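Local coordinates for XC6422 protein (Xanthomonas campestris, PDB 2FUK) that has the alpha/beta-hydrolase fold without a lid and probably acts as a small serine hydrolase, at residues P45-G50 with G85-G90. Sequence-based numbering, arbitrary orientation.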
ATOM      1  N   PRO A  45      20.037   6.411   3.531  1.00  7.44           N
ATOM      2  CA  PRO A  45      21.272   6.372   2.743  1.00  7.42           C
ATOM      3  C   PRO A  45      22.230   7.541   2.970  1.00  9.18           C
ATOM      4  O   PRO A  45      21.925   8.462   3.730  1.00  7.67           O
ATOM      5  CB  PRO A  45      20.752   6.285   1.306  1.00  8.77           C
ATOM      6  CG  PRO A  45      19.506   7.089   1.361  1.00  7.83           C
ATOM      7  CD  PRO A  45      18.869   6.611   2.651  1.00  8.30           C
ATOM      8  N   LEU A  46      23.382   7.505   2.298  1.00 10.44           N
ATOM      9  CA  LEU A  46      24.403   8.539   2.471  1.00 12.98           C
ATOM     10  C   LEU A  46      23.932   9.939   2.774  1.00 15.56           C
ATOM     11  O   LEU A  46      23.212  10.569   1.992  1.00 14.78           O
ATOM     12  CB  LEU A  46      25.360   8.592   1.282  1.00 12.33           C
ATOM     13  CG  LEU A  46      26.701   7.884   1.520  1.00 15.21           C
ATOM     14  CD1 LEU A  46      27.266   8.231   2.897  1.00 14.75           C
ATOM     15  CD2 LEU A  46      26.496   6.398   1.410  1.00 17.95           C
ATOM     16  N   SER A  47      24.379  10.419   3.929  1.00 17.00           N
ATOM     17  CA  SER A  47      24.051  11.742   4.426  1.00 18.26           C
ATOM     18  C   SER A  47      24.648  12.815   3.527  1.00 18.89           C
ATOM     19  O   SER A  47      24.015  13.836   3.250  1.00 18.54           O
ATOM     20  CB  SER A  47      24.596  11.906   5.849  1.00 18.80           C
ATOM     21  OG  SER A  47      24.113  10.887   6.720  1.00 17.79           O
ATOM     22  N   THR A  48      25.870  12.569   3.069  1.00 18.81           N
ATOM     23  CA  THR A  48      26.556  13.518   2.214  1.00 20.42           C
ATOM     24  C   THR A  48      25.907  13.645   0.835  1.00 20.62           C
ATOM     25  O   THR A  48      26.255  14.549   0.075  1.00 22.62           O
ATOM     26  CB  THR A  48      28.061  13.158   2.081  1.00 20.15           C
ATOM     27  OG1 THR A  48      28.208  11.840   1.542  1.00 22.77           O
ATOM     28  CG2 THR A  48      28.731  13.208   3.450  1.00 21.17           C
ATOM     29  N   GLU A  49      24.974  12.746   0.513  1.00 19.89           N
ATOM     30  CA  GLU A  49      24.263  12.799  -0.769  1.00 21.07           C
ATOM     31  C   GLU A  49      22.756  12.933  -0.518  1.00 20.52           C
ATOM     32  O   GLU A  49      22.338  13.742   0.306  1.00 20.18           O
ATOM     33  CB  GLU A  49      24.567  11.562  -1.615  1.00 22.75           C
ATOM     34  CG  GLU A  49      25.939  11.594  -2.268  1.00 25.34           C
ATOM     35  CD  GLU A  49      27.034  11.823  -1.271  1.00 26.47           C
ATOM     36  OE1 GLU A  49      27.094  11.049  -0.297  1.00 27.56           O
ATOM     37  OE2 GLU A  49      27.840  12.773  -1.445  1.00 29.43           O
ATOM     38  N   GLY A  50      21.935  12.136  -1.198  1.00 22.42           N
ATOM     39  CA  GLY A  50      20.495  12.259  -1.002  1.00 22.78           C
ATOM     40  C   GLY A  50      19.832  11.469   0.121  1.00 22.53           C
ATOM     41  O   GLY A  50      18.721  10.957  -0.065  1.00 23.59           O
ATOM     42  N   GLY A  85      25.752  17.580  14.567  1.00 10.29           N
ATOM     43  CA  GLY A  85      26.961  16.843  14.248  1.00 11.47           C
ATOM     44  C   GLY A  85      27.398  16.815  12.799  1.00 11.04           C
ATOM     45  O   GLY A  85      26.821  17.477  11.939  1.00 10.87           O
ATOM     46  N   SER A  86      28.442  16.035  12.540  1.00 11.92           N
ATOM     47  CA  SER A  86      28.973  15.889  11.192  1.00 12.53           C
ATOM     48  C   SER A  86      29.121  14.418  10.795  1.00 11.51           C
ATOM     49  O   SER A  86      29.336  13.544  11.640  1.00 11.30           O
ATOM     50  CB  SER A  86      30.323  16.608  11.074  1.00 15.44           C
ATOM     51  OG  SER A  86      31.187  16.233  12.127  1.00 18.38           O
ATOM     52  N   PHE A  87      28.998  14.163   9.498  1.00 10.51           N
ATOM     53  CA  PHE A  87      29.114  12.823   8.937  1.00  9.46           C
ATOM     54  C   PHE A  87      30.349  12.123   9.498  1.00  9.96           C
ATOM     55  O   PHE A  87      31.428  12.705   9.528  1.00 11.17           O
ATOM     56  CB  PHE A  87      29.201  12.936   7.414  1.00  9.48           C
ATOM     57  CG  PHE A  87      29.341  11.620   6.710  1.00  9.34           C
ATOM     58  CD1 PHE A  87      28.322  10.672   6.762  1.00  9.27           C
ATOM     59  CD2 PHE A  87      30.496  11.326   5.987  1.00  8.73           C
ATOM     60  CE1 PHE A  87      28.452   9.454   6.108  1.00  9.65           C
ATOM     61  CE2 PHE A  87      30.633  10.106   5.329  1.00  9.79           C
ATOM     62  CZ  PHE A  87      29.613   9.173   5.390  1.00 10.10           C
ATOM     63  N   ASP A  88      30.193  10.874   9.935  1.00  9.09           N
ATOM     64  CA  ASP A  88      31.309  10.133  10.512  1.00  8.49           C
ATOM     65  C   ASP A  88      31.564   8.782   9.835  1.00  8.35           C
ATOM     66  O   ASP A  88      32.019   7.836  10.469  1.00  6.84           O
ATOM     67  CB  ASP A  88      31.077   9.954  12.020  1.00  8.46           C
ATOM     68  CG  ASP A  88      32.341   9.567  12.774  1.00  9.09           C
ATOM     69  OD1 ASP A  88      33.416  10.139  12.479  1.00 10.68           O
ATOM     70  OD2 ASP A  88      32.260   8.705  13.675  1.00  8.61           O
ATOM     71  N   HIS A  89      31.261   8.705   8.543  1.00  9.13           N
ATOM     72  CA  HIS A  89      31.511   7.502   7.749  1.00  9.22           C
ATOM     73  C   HIS A  89      30.999   6.164   8.275  1.00 10.09           C
ATOM     74  O   HIS A  89      31.582   5.108   7.985  1.00 11.56           O
ATOM     75  CB  HIS A  89      33.017   7.377   7.468  1.00 10.11           C
ATOM     76  CG  HIS A  89      33.542   8.400   6.508  1.00 10.95           C
ATOM     77  ND1 HIS A  89      33.741   9.719   6.853  1.00 12.01           N
ATOM     78  CD2 HIS A  89      33.881   8.298   5.200  1.00 11.93           C
ATOM     79  CE1 HIS A  89      34.177  10.386   5.798  1.00 11.18           C
ATOM     80  NE2 HIS A  89      34.270   9.547   4.783  1.00 13.19           N
ATOM     81  N   GLY A  90      29.916   6.194   9.038  1.00  9.74           N
ATOM     82  CA  GLY A  90      29.356   4.956   9.542  1.00  9.71           C
ATOM     83  C   GLY A  90      29.764   4.554  10.940  1.00 10.70           C
ATOM     84  O   GLY A  90      29.226   3.593  11.487  1.00 10.24           O
TER
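Leu-46 O accepts the backbone N-H of Glu-49, with 3.2 Å between that N and O, and the bond closes a type I turn whose first three residues, Leu-46, Ser-47 and Thr-48, all lean on one aromatic ring, that of Phe-87. The ring enters from the loop between strand 71-75 and helix 92-107. Its CG runs trans to the backbone N (chi1 179°), which carries the phenyl group across to the turn. Thr-48 sends its methyl over one face: CG2 stands 3.9 Å from the Phe-87 ring centroid, 24° off the normal, a CH-pi contact shifted toward the CG–CD2 side. The opposite face of the same ring is backed by its own loop, with the backbone N of His-89 above the centre, so the phenyl is held between threonine methyl and main chain. At the far end, Leu-46 CD1 meets CZ of Phe-87 at 3.6 Å and lies equally near CE1, approaching obliquely. Ser-47 contributes its CB, 4.0 Å from Phe-87 CD1, while its side chain also rests on Phe-77 and Val-80. Farther along the Phe-87 loop, Glu-93 accepts the backbone N-H groups of Asp-88 and Gly-90, tying the loop to helix 92-107. Residues 45-50 follow strand 38-43, where alpha/beta-hydrolases commonly carry part of the oxyanion hole, and Pro-45 touches Ser-119, the probable nucleophile. No hydrogen bond joins 45-50 to 85-90, and these segments bury just 161 Å² between them; at this surface contact, beside the probable active site, their fit relies on apolar and CH-pi packing round the Phe-87 ring.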